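Local coordinates for inorganic pyrophosphatase (Coxiella burnetii, PDB 3TR4), which probably hydrolyses inorganic pyrophosphate to two phosphate ions, as a magnesium-dependent, homohexameric enzyme of the PPase family, at residues G93-E98 against D104-A109. Sequence-based numbering, arbitrary orientation.
Sequences GIMKME and DSKVLA. With MN (manganese (II) ion), chain I.
Gly93 to Glu98 and Asp104 to Ala109 pair as the two arms of a beta hairpin in the central barrel-like sheet of the pyrophosphatase fold. Gly93 to Met95 pair antiparallel with Lys106 to Leu108. Leu108 N bonds to Gly93 O at 2.8 Å, while the return bond from Gly93 N to Leu108 O is weak. Met95 and Lys106 exchange two backbone bonds, the shorter from Met95 N to Lys106 O at 2.7 Å. Ile94 and Val107 form the non-hydrogen-bonded pair between them. Ile94 is extended at chi1 (-180°), which lays CG1 against Lys106 O, and CD1 reaches Ser105 CB.

Toward the metal the ladder changes. Met97 N is met by a side chain, Ser105 OG at 3.3 Å, and that hydroxyl also bonds to Glu103. Asp104 N then closes on Met97 O.

Met95 and Lys106 run side by side on the opposite sheet face from Ile94, with Met95 CE 3.8 Å from Lys106 CD. Helix 130-142 packs on both through Phe140. A bend at chi4 (46°) turns Lys106 NZ back to Asp104. There it bonds to Asp104 O and, from above the carboxylate plane, to Asp104 OD2 at 2.8 Å. It also bonds to Asp72.

Asp104 OD1 binds the manganese ion at 2.5 Å. Asp72 OD2 and two waters also bind it, and Asp67 belongs to the same metal site. The lysine thus links two metal-binding carboxylates, and its positive charge probably offsets part of their negative charge.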
ATOM      1  N   GLY B  93       4.722  29.141 -10.339  1.00 25.96           N
ATOM      2  CA  GLY B  93       4.264  30.253  -9.536  1.00 25.70           C
ATOM      3  C   GLY B  93       4.657  30.056  -8.090  1.00 25.31           C
ATOM      4  O   GLY B  93       5.499  29.215  -7.772  1.00 22.32           O
ATOM      5  N   ILE B  94       4.045  30.833  -7.208  1.00 24.73           N
ATOM      6  CA  ILE B  94       4.377  30.760  -5.794  1.00 20.45           C
ATOM      7  C   ILE B  94       3.136  30.960  -4.934  1.00 22.40           C
ATOM      8  O   ILE B  94       2.280  31.788  -5.243  1.00 27.83           O
ATOM      9  CB  ILE B  94       5.480  31.779  -5.429  1.00 25.39           C
ATOM     10  CG1 ILE B  94       5.830  31.700  -3.941  1.00 29.51           C
ATOM     11  CG2 ILE B  94       5.070  33.191  -5.835  1.00 27.49           C
ATOM     12  CD1 ILE B  94       7.058  32.510  -3.569  1.00 29.52           C
HETATM   13  N   MSE B  95       3.029  30.174  -3.870  1.00 24.27           N
HETATM   14  CA  MSE B  95       1.944  30.331  -2.919  1.00 29.27           C
HETATM   15  C   MSE B  95       2.407  31.208  -1.763  1.00 29.26           C
HETATM   16  O   MSE B  95       3.294  30.828  -1.000  1.00 27.36           O
HETATM   17  CB  MSE B  95       1.500  28.963  -2.397  1.00 24.61           C
HETATM   18  CG  MSE B  95       0.221  28.998  -1.583  1.00 38.02           C
HETATM   19 SE   MSE B  95      -0.122  27.300  -0.702  1.00 38.55          SE
HETATM   20  CE  MSE B  95       1.272  27.410   0.663  1.00 32.48           C
ATOM     21  N   LYS B  96       1.810  32.388  -1.642  1.00 25.82           N
ATOM     22  CA  LYS B  96       2.166  33.316  -0.583  1.00 34.35           C
ATOM     23  C   LYS B  96       1.458  32.926   0.707  1.00 30.38           C
ATOM     24  O   LYS B  96       0.244  32.722   0.719  1.00 31.43           O
ATOM     25  CB  LYS B  96       1.784  34.743  -0.980  1.00 36.03           C
ATOM     26  CG  LYS B  96       2.546  35.279  -2.182  1.00 42.97           C
ATOM     27  CD  LYS B  96       4.004  35.550  -1.841  1.00 49.49           C
ATOM     28  CE  LYS B  96       4.725  36.227  -2.999  1.00 53.25           C
ATOM     29  NZ  LYS B  96       6.111  36.635  -2.640  1.00 53.79           N
HETATM   30  N   MSE B  97       2.215  32.812   1.792  1.00 28.07           N
HETATM   31  CA  MSE B  97       1.624  32.439   3.069  1.00 33.77           C
HETATM   32  C   MSE B  97       2.500  32.876   4.229  1.00 31.62           C
HETATM   33  O   MSE B  97       3.696  33.117   4.062  1.00 32.89           O
HETATM   34  CB  MSE B  97       1.359  30.925   3.129  1.00 35.36           C
HETATM   35  CG  MSE B  97       2.364  30.117   3.946  1.00 47.77           C
HETATM   36 SE   MSE B  97       1.890  28.211   4.129  1.00 54.02          SE
HETATM   37  CE  MSE B  97       0.176  28.387   5.035  1.00 37.56           C
ATOM     38  N   GLU B  98       1.895  32.995   5.403  1.00 31.99           N
ATOM     39  CA  GLU B  98       2.662  33.266   6.611  1.00 33.08           C
ATOM     40  C   GLU B  98       2.284  32.269   7.692  1.00 34.82           C
ATOM     41  O   GLU B  98       1.155  31.773   7.730  1.00 35.61           O
ATOM     42  CB  GLU B  98       2.455  34.703   7.095  1.00 46.49           C
ATOM     43  CG  GLU B  98       1.085  34.997   7.676  1.00 50.27           C
ATOM     44  CD  GLU B  98       1.016  36.372   8.320  1.00 54.41           C
ATOM     45  OE1 GLU B  98       1.837  36.658   9.217  1.00 61.15           O
ATOM     46  OE2 GLU B  98       0.144  37.173   7.922  1.00 48.98           O
ATOM     47  N   ASP B 104       6.550  32.383   4.959  1.00 32.88           N
ATOM     48  CA  ASP B 104       6.875  30.991   4.671  1.00 34.03           C
ATOM     49  C   ASP B 104       6.223  30.558   3.360  1.00 36.00           C
ATOM     50  O   ASP B 104       5.598  29.498   3.280  1.00 33.16           O
ATOM     51  CB  ASP B 104       6.432  30.077   5.816  1.00 39.92           C
ATOM     52  CG  ASP B 104       7.091  28.710   5.760  1.00 45.60           C
ATOM     53  OD1 ASP B 104       8.271  28.632   5.352  1.00 41.48           O
ATOM     54  OD2 ASP B 104       6.428  27.716   6.128  1.00 49.22           O
ATOM     55  N   SER B 105       6.373  31.395   2.339  1.00 32.75           N
ATOM     56  CA  SER B 105       5.827  31.104   1.019  1.00 38.70           C
ATOM     57  C   SER B 105       6.456  29.856   0.418  1.00 37.69           C
ATOM     58  O   SER B 105       7.499  29.386   0.875  1.00 36.10           O
ATOM     59  CB  SER B 105       6.019  32.294   0.083  1.00 38.52           C
ATOM     60  OG  SER B 105       5.173  33.365   0.460  1.00 49.69           O
ATOM     61  N   LYS B 106       5.815  29.322  -0.613  1.00 32.66           N
ATOM     62  CA  LYS B 106       6.273  28.088  -1.223  1.00 23.64           C
ATOM     63  C   LYS B 106       6.130  28.141  -2.742  1.00 27.39           C
ATOM     64  O   LYS B 106       5.055  28.428  -3.270  1.00 25.04           O
ATOM     65  CB  LYS B 106       5.498  26.906  -0.641  1.00 28.84           C
ATOM     66  CG  LYS B 106       5.736  26.716   0.860  1.00 36.18           C
ATOM     67  CD  LYS B 106       4.639  25.901   1.513  1.00 34.65           C
ATOM     68  CE  LYS B 106       4.975  25.602   2.969  1.00 37.64           C
ATOM     69  NZ  LYS B 106       5.471  26.799   3.701  1.00 36.75           N
ATOM     70  N   VAL B 107       7.229  27.876  -3.437  1.00 26.91           N
ATOM     71  CA  VAL B 107       7.211  27.823  -4.892  1.00 23.74           C
ATOM     72  C   VAL B 107       6.453  26.587  -5.362  1.00 23.61           C
ATOM     73  O   VAL B 107       6.604  25.506  -4.797  1.00 28.85           O
ATOM     74  CB  VAL B 107       8.641  27.809  -5.469  1.00 26.16           C
ATOM     75  CG1 VAL B 107       8.621  27.465  -6.950  1.00 26.25           C
ATOM     76  CG2 VAL B 107       9.315  29.154  -5.239  1.00 26.24           C
ATOM     77  N   LEU B 108       5.616  26.756  -6.380  1.00 26.27           N
ATOM     78  CA  LEU B 108       4.944  25.625  -7.008  1.00 28.65           C
ATOM     79  C   LEU B 108       5.684  25.260  -8.291  1.00 25.59           C
ATOM     80  O   LEU B 108       5.960  26.127  -9.123  1.00 26.37           O
ATOM     81  CB  LEU B 108       3.484  25.965  -7.320  1.00 26.11           C
ATOM     82  CG  LEU B 108       2.648  24.814  -7.889  1.00 30.40           C
ATOM     83  CD1 LEU B 108       2.493  23.707  -6.859  1.00 30.23           C
ATOM     84  CD2 LEU B 108       1.286  25.304  -8.356  1.00 33.04           C
ATOM     85  N   ALA B 109       6.008  23.981  -8.450  1.00 23.00           N
ATOM     86  CA  ALA B 109       6.800  23.540  -9.593  1.00 26.66           C
ATOM     87  C   ALA B 109       6.309  22.228 -10.195  1.00 24.84           C
ATOM     88  O   ALA B 109       5.491  21.524  -9.601  1.00 20.53           O
ATOM     89  CB  ALA B 109       8.271  23.424  -9.201  1.00 27.14           C
TER
HETATM   90 MN    MN I 176       9.675  26.534   5.491  0.93 55.37          MN
HETATM   91  O   HOH W   1      11.191  27.573   4.731  1.00 45.08           O
HETATM   92  O   HOH W   2      11.224  24.646   5.985  0.90 37.25           O